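PDB 6AGZ: Old Yellow Enzyme from Pichia, which probably catalyses the FMN-dependent asymmetric reduction of the carbon-carbon double bond of enone compounds, as other old yellow enzymes do. Local coordinates for residues A[82-87]-A[179-184]; A[109-114]-A[169-174]; A[115-120]-A[190-195]; A[174-177]-A[183-186]; A[222-227]-A[277-282]. One frame throughout, in Å; residues are numbered along the deposited sequence.

Contact 1 (A[82-87]-A[179-184]); sequences PMIYTD and AGFDMV
In the apolar layer between the TIM barrel and its surrounding helices, I84 of the loop before helix 87-102 meets A179 and F181, which lie at the turn from helix 158-179 into strand 183-187. The contact is small and rests on one methyl group. CD1 of I84 lies 4.4 Å from CB of A179 and 4.3 Å from CE2 of F181, reaching the aromatic ring obliquely. With CG1 anti to the backbone N of I84 (chi1 -169°), the longer branch, turned at chi2, bridges backbones that stay 8.9 Å apart between the CA atoms of I84 and A179. Alanine at this place offers only a methyl where CD1 arrives, and F181 adds a broad apolar ring beside it. G180, between these two, has positive phi (88°), and a side chain there would press on the carbonyl of A179, so glycine suits the point where the chain leaves the helix. The carbonyl of I84 accepts a hydrogen bond from ND2 of N174, a second tie to helix 158-179. I84 also rests on W93 of helix 87-102, while F181 touches V97 of that helix, T66 of strand 63-70 and M109 of strand 106-112.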
# COMPACT_ATOMS: atom_id res chain seq x y z
N PRO A 82 -5.97 16.48 29.47
CA PRO A 82 -5.78 17.86 29.03
C PRO A 82 -6.91 18.34 28.12
O PRO A 82 -7.62 17.56 27.49
CB PRO A 82 -4.45 17.82 28.27
CG PRO A 82 -4.08 16.33 28.15
CD PRO A 82 -5.28 15.54 28.57
N MET A 83 -7.04 19.67 28.05
CA MET A 83 -8.05 20.29 27.21
C MET A 83 -7.59 21.68 26.81
O MET A 83 -6.86 22.35 27.55
CB MET A 83 -9.41 20.35 27.91
CG MET A 83 -10.59 20.59 26.97
SD MET A 83 -12.18 20.61 27.81
CE MET A 83 -12.34 18.90 28.29
N ILE A 84 -8.00 22.11 25.62
CA ILE A 84 -7.62 23.41 25.05
C ILE A 84 -8.89 24.21 24.76
O ILE A 84 -8.95 24.99 23.81
CB ILE A 84 -6.73 23.21 23.80
CG1 ILE A 84 -6.09 24.53 23.34
CG2 ILE A 84 -7.50 22.50 22.68
CD1 ILE A 84 -4.84 24.91 24.09
N TYR A 85 -9.92 24.02 25.60
CA TYR A 85 -11.26 24.52 25.30
C TYR A 85 -11.58 25.83 26.01
O TYR A 85 -11.90 26.83 25.35
CB TYR A 85 -12.29 23.44 25.67
CG TYR A 85 -13.70 23.75 25.24
CD1 TYR A 85 -14.06 23.72 23.90
CD2 TYR A 85 -14.68 24.06 26.17
CE1 TYR A 85 -15.36 23.99 23.50
CE2 TYR A 85 -15.97 24.34 25.79
CZ TYR A 85 -16.31 24.30 24.45
OH TYR A 85 -17.60 24.58 24.06
N THR A 86 -11.52 25.86 27.34
CA THR A 86 -11.92 27.06 28.07
C THR A 86 -10.80 28.10 28.05
O THR A 86 -9.67 27.83 27.65
CB THR A 86 -12.29 26.72 29.51
OG1 THR A 86 -11.11 26.34 30.24
CG2 THR A 86 -13.29 25.57 29.55
N ASP A 87 -11.15 29.31 28.49
CA ASP A 87 -10.16 30.39 28.54
C ASP A 87 -9.00 30.02 29.46
O ASP A 87 -7.83 30.22 29.10
CB ASP A 87 -10.82 31.69 29.00
CG ASP A 87 -11.65 32.34 27.90
OD1 ASP A 87 -11.63 31.83 26.76
OD2 ASP A 87 -12.30 33.37 28.17
N ALA A 179 -2.71 30.12 21.92
CA ALA A 179 -1.64 29.57 22.75
C ALA A 179 -0.27 29.68 22.10
O ALA A 179 0.74 29.68 22.81
CB ALA A 179 -1.93 28.11 23.09
N GLY A 180 -0.20 29.78 20.77
CA GLY A 180 1.06 29.97 20.09
C GLY A 180 1.82 28.71 19.73
O GLY A 180 3.02 28.79 19.45
N PHE A 181 1.17 27.54 19.75
CA PHE A 181 1.84 26.32 19.33
C PHE A 181 2.34 26.44 17.90
O PHE A 181 1.77 27.16 17.07
CB PHE A 181 0.89 25.12 19.45
CG PHE A 181 0.62 24.68 20.86
CD1 PHE A 181 1.46 23.78 21.49
CD2 PHE A 181 -0.49 25.15 21.55
CE1 PHE A 181 1.21 23.36 22.78
CE2 PHE A 181 -0.74 24.74 22.84
CZ PHE A 181 0.11 23.85 23.46
N ASP A 182 3.42 25.71 17.60
CA ASP A 182 3.98 25.75 16.25
C ASP A 182 3.17 24.91 15.28
O ASP A 182 3.02 25.27 14.11
CB ASP A 182 5.44 25.30 16.27
CG ASP A 182 6.31 26.19 17.14
OD1 ASP A 182 6.68 27.29 16.68
OD2 ASP A 182 6.64 25.78 18.27
N MET A 183 2.65 23.77 15.74
CA MET A 183 1.78 22.94 14.93
C MET A 183 0.62 22.44 15.78
O MET A 183 0.61 22.58 17.00
CB MET A 183 2.52 21.73 14.33
CG MET A 183 3.68 22.07 13.43
SD MET A 183 5.24 22.03 14.33
CE MET A 183 6.40 22.25 12.98
N VAL A 184 -0.36 21.86 15.10
CA VAL A 184 -1.44 21.13 15.74
C VAL A 184 -1.53 19.77 15.06
O VAL A 184 -1.59 19.69 13.82
CB VAL A 184 -2.78 21.90 15.69
CG1 VAL A 184 -3.33 22.02 14.27
CG2 VAL A 184 -3.79 21.28 16.63

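Contact 2 (A[109-114]-A[169-174]); sequences MQLWNL and VNAAKN. With FMN (flavin mononucleotide), chain C.
L111 and A171 make the apolar part of this contact. CD1 of L111 lies 3.9 Å from CB of A171. CD2 of the leucine comes almost as near to the same methyl, and CD1 also approaches the backbone N of A172. The forked end of the leucine thus straddles one alanine methyl. Alanine at 171 lets helix 158-179 come close, its CA only 7.8 Å from that of L111. This is the usual packing of a TIM barrel: strand 106-112 turns L111 outward to a covering helix and its neighbour Q110 inward to the cofactor. The polar part belongs to Q110, whose extended chain carries the amide to the pyrimidine edge of FMN. N3 of FMN donates to OE1 of Q110 over 2.9 Å, a bent bond (141°), whereas NE2 of Q110 donates to O2 of FMN over 2.9 Å in a nearly straight line (169°). The planes of amide and flavin are inclined by about 28°, and the paired bonds hold the amide against rotation. A leucine in its place would probably leave N3 and O2 of the flavin without these mates and the pyrimidine end less firmly fixed. NE2 also makes a weak hydrogen bond to OE2 of E185, a second-shell residue that may help orient the amide. Just past the end of the strand, CD2 of L114 sits 3.4 Å above one face of the W112 ring, over its centre.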
# COMPACT_ATOMS: atom_id res chain seq x y z
N MET A 109 0.90 20.66 19.48
CA MET A 109 -0.15 20.08 20.31
C MET A 109 -0.91 19.03 19.52
O MET A 109 -1.42 19.32 18.43
CB MET A 109 -1.11 21.15 20.83
CG MET A 109 -2.41 20.55 21.37
SD MET A 109 -3.47 21.70 22.27
CE MET A 109 -2.65 21.77 23.86
N GLN A 110 -1.00 17.82 20.07
CA GLN A 110 -1.83 16.78 19.48
C GLN A 110 -3.24 16.89 20.03
O GLN A 110 -3.44 17.02 21.24
CB GLN A 110 -1.25 15.39 19.78
CG GLN A 110 -1.94 14.28 19.01
CD GLN A 110 -1.60 12.90 19.53
OE1 GLN A 110 -1.67 12.64 20.74
NE2 GLN A 110 -1.22 11.99 18.64
N LEU A 111 -4.22 16.86 19.13
CA LEU A 111 -5.63 16.96 19.50
C LEU A 111 -6.24 15.57 19.62
O LEU A 111 -6.12 14.75 18.70
CB LEU A 111 -6.41 17.79 18.49
CG LEU A 111 -6.08 19.28 18.43
CD1 LEU A 111 -7.03 20.00 17.48
CD2 LEU A 111 -6.14 19.90 19.82
N TRP A 112 -6.90 15.31 20.75
CA TRP A 112 -7.44 14.00 21.07
C TRP A 112 -8.95 13.99 20.92
O TRP A 112 -9.62 14.98 21.21
CB TRP A 112 -7.06 13.61 22.51
CG TRP A 112 -6.81 12.15 22.72
CD1 TRP A 112 -6.84 11.16 21.79
CD2 TRP A 112 -6.49 11.52 23.97
NE1 TRP A 112 -6.55 9.95 22.37
CE2 TRP A 112 -6.32 10.14 23.71
CE3 TRP A 112 -6.30 11.98 25.27
CZ2 TRP A 112 -6.00 9.23 24.70
CZ3 TRP A 112 -5.98 11.07 26.26
CH2 TRP A 112 -5.83 9.71 25.97
N ASN A 113 -9.48 12.85 20.47
CA ASN A 113 -10.92 12.61 20.46
C ASN A 113 -11.13 11.13 20.73
O ASN A 113 -10.70 10.29 19.93
CB ASN A 113 -11.56 13.03 19.14
CG ASN A 113 -13.07 13.13 19.22
OD1 ASN A 113 -13.71 12.41 20.00
ND2 ASN A 113 -13.65 14.02 18.43
N LEU A 114 -11.78 10.81 21.85
CA LEU A 114 -11.77 9.44 22.35
C LEU A 114 -12.76 8.54 21.60
O LEU A 114 -12.42 7.41 21.25
CB LEU A 114 -12.08 9.43 23.84
CG LEU A 114 -11.04 10.15 24.71
CD1 LEU A 114 -11.33 9.95 26.19
CD2 LEU A 114 -9.64 9.66 24.37
N VAL A 169 -11.84 22.64 14.45
CA VAL A 169 -11.40 23.95 13.97
C VAL A 169 -11.15 24.89 15.14
O VAL A 169 -10.13 25.59 15.21
CB VAL A 169 -12.42 24.53 12.98
CG1 VAL A 169 -12.03 25.95 12.59
CG2 VAL A 169 -12.53 23.65 11.75
N ASN A 170 -12.09 24.93 16.09
CA ASN A 170 -11.96 25.83 17.24
C ASN A 170 -10.74 25.48 18.08
O ASN A 170 -10.00 26.37 18.52
CB ASN A 170 -13.23 25.79 18.08
CG ASN A 170 -13.11 26.59 19.36
OD1 ASN A 170 -13.04 27.82 19.34
ND2 ASN A 170 -13.09 25.89 20.49
N ALA A 171 -10.52 24.19 18.33
CA ALA A 171 -9.36 23.78 19.12
C ALA A 171 -8.06 24.10 18.40
O ALA A 171 -7.08 24.52 19.03
CB ALA A 171 -9.44 22.29 19.45
N ALA A 172 -8.02 23.90 17.08
CA ALA A 172 -6.82 24.23 16.32
C ALA A 172 -6.53 25.72 16.36
O ALA A 172 -5.37 26.13 16.50
CB ALA A 172 -6.97 23.75 14.87
N LYS A 173 -7.57 26.55 16.26
CA LYS A 173 -7.37 28.00 16.35
C LYS A 173 -6.89 28.40 17.74
O LYS A 173 -6.00 29.25 17.87
CB LYS A 173 -8.66 28.73 15.98
CG LYS A 173 -9.00 28.69 14.50
CD LYS A 173 -10.41 29.20 14.24
CE LYS A 173 -10.55 30.67 14.61
NZ LYS A 173 -9.72 31.56 13.75
N ASN A 174 -7.47 27.81 18.79
CA ASN A 174 -7.01 28.09 20.14
C ASN A 174 -5.54 27.71 20.31
O ASN A 174 -4.77 28.46 20.92
CB ASN A 174 -7.86 27.35 21.17
CG ASN A 174 -9.27 27.91 21.27
OD1 ASN A 174 -9.54 29.02 20.82
ND2 ASN A 174 -10.16 27.14 21.88
N1 FMN C . 0.72 8.36 21.39
C2 FMN C . -0.18 9.30 20.93
O2 FMN C . -0.33 9.48 19.72
N3 FMN C . -0.92 10.05 21.83
C4 FMN C . -0.76 9.85 23.18
O4 FMN C . -1.41 10.51 23.99
C4A FMN C . 0.15 8.90 23.64
N5 FMN C . 0.31 8.71 24.99
C5A FMN C . 1.21 7.78 25.45
C6 FMN C . 1.37 7.59 26.82
C7 FMN C . 2.27 6.65 27.30
C7M FMN C . 2.44 6.45 28.77
C8 FMN C . 3.02 5.89 26.40
C8M FMN C . 4.00 4.88 26.92
C9 FMN C . 2.86 6.08 25.04
C9A FMN C . 1.96 7.02 24.56
N10 FMN C . 1.80 7.21 23.20
C10 FMN C . 0.89 8.15 22.74
C1' FMN C . 2.61 6.41 22.22
C2' FMN C . 3.96 7.12 22.05
O2' FMN C . 3.74 8.41 21.50
C3' FMN C . 4.94 6.35 21.17
O3' FMN C . 4.44 6.24 19.86
C4' FMN C . 5.22 4.97 21.75
O4' FMN C . 5.49 5.07 23.13
C5' FMN C . 6.41 4.30 21.07
O5' FMN C . 7.54 5.15 21.15
P FMN C . 8.76 4.76 22.12
O1P FMN C . 9.21 3.36 21.81
O2P FMN C . 9.91 5.72 21.89
O3P FMN C . 8.31 4.86 23.55

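Contact 3 (A[115-120]-A[190-195]); sequences GRAADP and HGYLLD
L193 packs on G115, and its side chain can be followed outward from the backbone. CB of L193 lies 4.0 Å from both N and CA of G115. CG stands anti to the backbone N (chi1 -176°), and the turn at chi2 (76°) lays CD1 against the glycine, 3.6 Å from its CA. The two backbones almost touch here, with the CA atoms of G115 and L193 just 4.3 Å apart. A side chain on G115 would run into that methyl, and its positive phi also suits glycine, so two demands meet in one residue. Two residues further along the loop, the methyl of A117 approaches the Y192 ring obliquely, with CB of A117 3.7 Å from CD2 of Y192 and a little farther from CE2. The polar link runs through a water, which accepts from NE of R116 at 3.0 Å and lies in the guanidinium plane, at the edge. Its other bond, donated to O of G191, is unusually short at 2.5 Å, so that length is doubtful. Behind this, the N-H of G191 bonds to OD2 of D195 (2.8 Å, 143°), meeting the oxygen on its anti side; this ties the turn to the first turn of helix 193-198. Y192, the N-cap residue, sets its ring edge-to-face with W112, and neighbouring H190 touches FMN. The contact therefore joins the loop after strand 106-112 to the start of helix 193-198, whose Q196 accepts from the backbone N of R116 and donates to the carbonyl of G191.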
# COMPACT_ATOMS: atom_id res chain seq x y z
N GLY A 115 -13.98 9.02 21.36
CA GLY A 115 -14.97 8.16 20.76
C GLY A 115 -15.39 7.07 21.72
O GLY A 115 -15.61 7.31 22.92
N ARG A 116 -15.51 5.84 21.21
CA ARG A 116 -15.91 4.70 22.03
C ARG A 116 -14.83 4.27 23.02
O ARG A 116 -15.03 3.28 23.73
CB ARG A 116 -16.31 3.52 21.14
CG ARG A 116 -15.15 2.84 20.44
CD ARG A 116 -15.65 1.70 19.56
NE ARG A 116 -14.55 0.91 19.00
CZ ARG A 116 -14.72 -0.17 18.25
NH1 ARG A 116 -15.94 -0.60 17.97
NH2 ARG A 116 -13.67 -0.83 17.79
N ALA A 117 -13.69 4.96 23.07
CA ALA A 117 -12.62 4.65 24.00
C ALA A 117 -12.73 5.44 25.30
O ALA A 117 -11.91 5.24 26.21
CB ALA A 117 -11.26 4.93 23.35
N ALA A 118 -13.72 6.32 25.43
CA ALA A 118 -13.80 7.24 26.54
C ALA A 118 -14.35 6.56 27.79
O ALA A 118 -14.91 5.47 27.75
CB ALA A 118 -14.66 8.45 26.18
N ASP A 119 -14.17 7.24 28.92
CA ASP A 119 -14.80 6.87 30.18
C ASP A 119 -16.27 7.24 30.11
O ASP A 119 -16.60 8.44 30.13
CB ASP A 119 -14.11 7.60 31.34
CG ASP A 119 -14.59 7.14 32.71
OD1 ASP A 119 -15.71 6.59 32.82
OD2 ASP A 119 -13.85 7.35 33.70
N PRO A 120 -17.20 6.28 30.03
CA PRO A 120 -18.61 6.65 29.91
C PRO A 120 -19.19 7.25 31.18
O PRO A 120 -20.08 8.10 31.10
CB PRO A 120 -19.29 5.32 29.56
CG PRO A 120 -18.40 4.28 30.17
CD PRO A 120 -17.00 4.82 30.07
N HIS A 190 -4.59 4.55 16.97
CA HIS A 190 -4.75 3.83 18.23
C HIS A 190 -6.21 3.66 18.63
O HIS A 190 -6.56 3.69 19.82
CB HIS A 190 -3.96 4.51 19.35
CG HIS A 190 -2.48 4.51 19.12
ND1 HIS A 190 -1.66 5.54 19.53
CD2 HIS A 190 -1.67 3.60 18.53
CE1 HIS A 190 -0.41 5.27 19.20
NE2 HIS A 190 -0.39 4.10 18.59
N GLY A 191 -7.08 3.47 17.64
CA GLY A 191 -8.46 3.12 17.94
C GLY A 191 -9.30 4.21 18.57
O GLY A 191 -10.36 3.91 19.13
N TYR A 192 -8.85 5.46 18.51
CA TYR A 192 -9.68 6.57 18.97
C TYR A 192 -10.60 6.99 17.82
O TYR A 192 -10.64 6.34 16.77
CB TYR A 192 -8.79 7.69 19.51
CG TYR A 192 -7.97 7.24 20.71
CD1 TYR A 192 -6.62 6.93 20.58
CD2 TYR A 192 -8.55 7.10 21.96
CE1 TYR A 192 -5.87 6.50 21.67
CE2 TYR A 192 -7.81 6.67 23.05
CZ TYR A 192 -6.48 6.38 22.90
OH TYR A 192 -5.74 5.96 23.98
N LEU A 193 -11.35 8.08 18.01
CA LEU A 193 -12.53 8.35 17.18
C LEU A 193 -12.22 8.29 15.68
O LEU A 193 -12.88 7.57 14.93
CB LEU A 193 -13.13 9.71 17.53
CG LEU A 193 -14.42 9.99 16.75
CD1 LEU A 193 -15.58 9.18 17.31
CD2 LEU A 193 -14.75 11.47 16.70
N LEU A 194 -11.23 9.06 15.23
CA LEU A 194 -10.95 9.12 13.80
C LEU A 194 -10.50 7.76 13.27
O LEU A 194 -10.93 7.33 12.19
CB LEU A 194 -9.89 10.18 13.52
CG LEU A 194 -10.13 11.55 14.16
CD1 LEU A 194 -9.23 12.56 13.52
CD2 LEU A 194 -11.58 11.98 14.03
N ASP A 195 -9.65 7.06 14.03
CA ASP A 195 -9.29 5.70 13.66
C ASP A 195 -10.52 4.81 13.60
O ASP A 195 -10.66 3.99 12.68
CB ASP A 195 -8.26 5.14 14.65
CG ASP A 195 -7.52 3.94 14.10
OD1 ASP A 195 -7.27 3.90 12.88
OD2 ASP A 195 -7.19 3.03 14.90
O HOH W 1 -11.69 1.76 18.99

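Contact 4 (A[174-177]-A[183-186]); sequences NAIQ and MVEV
I176 reaches strand 183-187 by its longer branch: CG1 stands anti to the carbonyl carbon (chi1 -63°), and a further turn at chi2 (-59°) lowers CD1 onto the backbone between M183 and V184. That methyl lies 3.5 Å from C of M183 and 3.7 Å from O of M183, so it rests chiefly over the peptide link, and it also lies 4.2 Å from CB of V184. The preceding residue, A175, meets the branched end of V184 with its short methyl, CB of A175 being 4.4 Å from CG2 of V184. I176 thus bends its branch down onto the strand backbone, where the CA atoms of I176 and M183 are 6.6 Å apart, while A175 only meets the end of V184. Valine suits position 184, since its beta-branched side chain is at home in a strand and turns toward the helix, whereas M183 directs its side chain away. E185, next along, faces the other way too, and its OE1 is hydrogen-bonded to the hydroxyl of Y281. V184 is further covered by V227 of helix 218-231 and by L111 of strand 106-112. Helix 158-179 lies in the beta-alpha-beta crossover between the parallel neighbours 106-112 and 183-187, and this packing of its last turns on the strand that follows is characteristic of the TIM barrel.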
# COMPACT_ATOMS: atom_id res chain seq x y z
N ASN A 174 -7.47 27.81 18.79
CA ASN A 174 -7.01 28.09 20.14
C ASN A 174 -5.54 27.71 20.31
O ASN A 174 -4.77 28.46 20.92
CB ASN A 174 -7.86 27.35 21.17
CG ASN A 174 -9.27 27.91 21.27
OD1 ASN A 174 -9.54 29.02 20.82
ND2 ASN A 174 -10.16 27.14 21.88
N ALA A 175 -5.14 26.56 19.78
CA ALA A 175 -3.76 26.10 19.94
C ALA A 175 -2.79 27.00 19.18
O ALA A 175 -1.83 27.53 19.75
CB ALA A 175 -3.64 24.65 19.48
N ILE A 176 -3.04 27.19 17.88
CA ILE A 176 -2.08 27.89 17.04
C ILE A 176 -2.08 29.39 17.34
O ILE A 176 -1.03 29.98 17.62
CB ILE A 176 -2.37 27.63 15.55
CG1 ILE A 176 -2.20 26.14 15.23
CG2 ILE A 176 -1.47 28.48 14.66
CD1 ILE A 176 -0.81 25.62 15.51
N GLN A 177 -3.26 30.01 17.30
CA GLN A 177 -3.34 31.47 17.32
C GLN A 177 -3.34 32.05 18.73
O GLN A 177 -2.72 33.09 18.97
CB GLN A 177 -4.59 31.92 16.56
CG GLN A 177 -4.55 31.56 15.08
CD GLN A 177 -5.91 31.63 14.42
OE1 GLN A 177 -6.92 31.90 15.07
NE2 GLN A 177 -5.95 31.37 13.11
N MET A 183 2.65 23.77 15.74
CA MET A 183 1.78 22.94 14.93
C MET A 183 0.62 22.44 15.78
O MET A 183 0.61 22.58 17.00
CB MET A 183 2.52 21.73 14.33
CG MET A 183 3.68 22.07 13.43
SD MET A 183 5.24 22.03 14.33
CE MET A 183 6.40 22.25 12.98
N VAL A 184 -0.36 21.86 15.10
CA VAL A 184 -1.44 21.13 15.74
C VAL A 184 -1.53 19.77 15.06
O VAL A 184 -1.59 19.69 13.82
CB VAL A 184 -2.78 21.90 15.69
CG1 VAL A 184 -3.33 22.02 14.27
CG2 VAL A 184 -3.79 21.28 16.63
N GLU A 185 -1.48 18.70 15.84
CA GLU A 185 -1.39 17.35 15.31
C GLU A 185 -2.71 16.63 15.54
O GLU A 185 -3.17 16.51 16.67
CB GLU A 185 -0.24 16.57 15.96
CG GLU A 185 -0.20 15.11 15.54
CD GLU A 185 0.96 14.35 16.17
OE1 GLU A 185 2.03 14.96 16.35
OE2 GLU A 185 0.79 13.16 16.47
N VAL A 186 -3.31 16.15 14.45
CA VAL A 186 -4.57 15.43 14.52
C VAL A 186 -4.28 13.98 14.87
O VAL A 186 -3.65 13.25 14.10
CB VAL A 186 -5.35 15.55 13.21
CG1 VAL A 186 -6.54 14.63 13.23
CG2 VAL A 186 -5.80 16.99 12.99

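Contact 5 (A[222-227]-A[277-282]); sequences EVIDLV and KRLAYV
The carboxylate of D225 is the flat group that meets K277. The ammonium does not lie in its plane: NZ of K277 stands well out of it and beyond OD1, approaching obliquely. With OD1 of D225 3.6 Å from NZ of K277, the salt bridge is a long one, and the two side chains cross at about a right angle. The stronger partner of D225 is R272, whose NE forms a salt bridge with OD1, so OD1 has two positive partners, which would probably favour the charged form. A water completes the link, accepting from NZ of K277 at 2.7 Å and donating to the backbone O of D225 at 2.7 Å. The lysine reaches both by bending at chi3 (-53°) and chi4 (145°). A long flexible chain suits this place at the partly exposed margin, where the backbones lie 9.3 Å apart between the CA atoms of D225 and K277. Deeper in, the contact becomes apolar: CG2 of I224 lies 4.3 Å from CD2 of L279, two branched side chains well fitted to a buried spot. L279 also packs on V236 and V238 of strand 236-240, and I224 on V186 of strand 183-187. Helix 218-231, which precedes strand 236-240, is thereby joined to the loop leading into the next barrel strand, 281-285, while its V223 and V227 lean on helix 158-179.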
# COMPACT_ATOMS: atom_id res chain seq x y z
N GLU A 222 -11.79 15.61 5.94
CA GLU A 222 -12.56 16.84 6.09
C GLU A 222 -12.05 17.66 7.27
O GLU A 222 -11.92 18.89 7.16
CB GLU A 222 -14.04 16.51 6.26
CG GLU A 222 -14.69 15.93 5.00
CD GLU A 222 -16.17 15.64 5.16
OE1 GLU A 222 -16.64 15.58 6.32
OE2 GLU A 222 -16.86 15.48 4.14
N VAL A 223 -11.76 17.01 8.39
CA VAL A 223 -11.15 17.70 9.52
C VAL A 223 -9.83 18.34 9.11
O VAL A 223 -9.55 19.50 9.42
CB VAL A 223 -10.96 16.74 10.71
CG1 VAL A 223 -10.11 17.39 11.79
CG2 VAL A 223 -12.31 16.32 11.27
N ILE A 224 -9.00 17.58 8.39
CA ILE A 224 -7.70 18.09 7.94
C ILE A 224 -7.89 19.32 7.05
O ILE A 224 -7.17 20.32 7.20
CB ILE A 224 -6.91 16.99 7.22
CG1 ILE A 224 -6.54 15.87 8.19
CG2 ILE A 224 -5.66 17.57 6.58
CD1 ILE A 224 -5.76 16.33 9.39
N ASP A 225 -8.85 19.27 6.13
CA ASP A 225 -9.05 20.39 5.21
C ASP A 225 -9.53 21.63 5.95
O ASP A 225 -9.05 22.74 5.70
CB ASP A 225 -10.03 20.00 4.11
CG ASP A 225 -9.46 18.96 3.17
OD1 ASP A 225 -8.22 18.81 3.12
OD2 ASP A 225 -10.25 18.28 2.48
N LEU A 226 -10.49 21.46 6.87
CA LEU A 226 -10.98 22.60 7.64
C LEU A 226 -9.87 23.21 8.50
O LEU A 226 -9.74 24.44 8.58
CB LEU A 226 -12.17 22.19 8.49
CG LEU A 226 -13.51 22.07 7.76
CD1 LEU A 226 -14.54 21.35 8.62
CD2 LEU A 226 -14.02 23.45 7.35
N VAL A 227 -9.06 22.36 9.14
CA VAL A 227 -7.98 22.87 9.98
C VAL A 227 -6.92 23.56 9.15
O VAL A 227 -6.37 24.60 9.55
CB VAL A 227 -7.39 21.73 10.83
CG1 VAL A 227 -6.13 22.18 11.55
CG2 VAL A 227 -8.42 21.24 11.84
N LYS A 277 -0.67 22.45 -0.35
CA LYS A 277 -1.01 22.39 1.07
C LYS A 277 -0.28 21.18 1.65
O LYS A 277 -0.85 20.09 1.78
CB LYS A 277 -2.52 22.31 1.29
CG LYS A 277 -3.30 23.42 0.59
CD LYS A 277 -4.77 23.36 0.95
CE LYS A 277 -5.34 21.98 0.69
NZ LYS A 277 -6.37 21.61 1.70
N ARG A 278 0.98 21.39 2.01
CA ARG A 278 1.85 20.33 2.53
C ARG A 278 1.82 20.38 4.05
O ARG A 278 2.16 21.41 4.65
CB ARG A 278 3.27 20.50 2.01
CG ARG A 278 4.33 19.70 2.76
CD ARG A 278 4.38 18.25 2.31
NE ARG A 278 4.84 18.12 0.93
CZ ARG A 278 4.91 16.98 0.26
NH1 ARG A 278 4.53 15.85 0.84
NH2 ARG A 278 5.34 16.96 -0.99
N LEU A 279 1.42 19.27 4.67
CA LEU A 279 1.40 19.20 6.13
C LEU A 279 2.80 19.40 6.68
O LEU A 279 3.81 19.14 6.02
CB LEU A 279 0.85 17.85 6.59
CG LEU A 279 -0.61 17.51 6.27
CD1 LEU A 279 -1.00 16.19 6.91
CD2 LEU A 279 -1.53 18.63 6.74
N ALA A 280 2.86 19.89 7.92
CA ALA A 280 4.15 20.05 8.59
C ALA A 280 4.87 18.71 8.69
O ALA A 280 6.06 18.61 8.39
CB ALA A 280 3.96 20.67 9.98
N TYR A 281 4.15 17.67 9.10
CA TYR A 281 4.71 16.32 9.17
C TYR A 281 3.58 15.32 9.27
O TYR A 281 2.45 15.66 9.62
CB TYR A 281 5.68 16.17 10.35
CG TYR A 281 5.04 16.37 11.72
CD1 TYR A 281 4.95 17.64 12.28
CD2 TYR A 281 4.55 15.29 12.44
CE1 TYR A 281 4.38 17.83 13.53
CE2 TYR A 281 3.97 15.47 13.68
CZ TYR A 281 3.89 16.74 14.22
OH TYR A 281 3.32 16.92 15.46
N VAL A 282 3.90 14.07 8.95
CA VAL A 282 3.02 12.93 9.16
C VAL A 282 3.69 12.00 10.16
O VAL A 282 4.84 11.58 9.94
CB VAL A 282 2.69 12.19 7.85
CG1 VAL A 282 1.92 10.92 8.14
CG2 VAL A 282 1.90 13.09 6.92
O HOH W 2 -8.00 23.11 3.22

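Overall arrangement
All five contacts belong to one eight-stranded TIM barrel. Contacts 1, 2 and 4 cluster, their centres 6 to 7 Å apart, around helix 158-179 and the neighbouring strands 106-112 and 183-187; contact 2 is nested along the chain within the loop that contact 1 closes, and contact 4 shares residues with both. Contact 5 comes later in the chain, 11 Å from contact 4, and extends the outer helical layer to the loop that leads into strand 281-285. Contact 3 lies 15 Å from contact 2 and 20 to 21 Å from the others, between the loop after strand 106-112 and the start of helix 193-198. Helix packing outside thus accompanies flavin binding inside, by Q110 of contact 2 and H190 of contact 3.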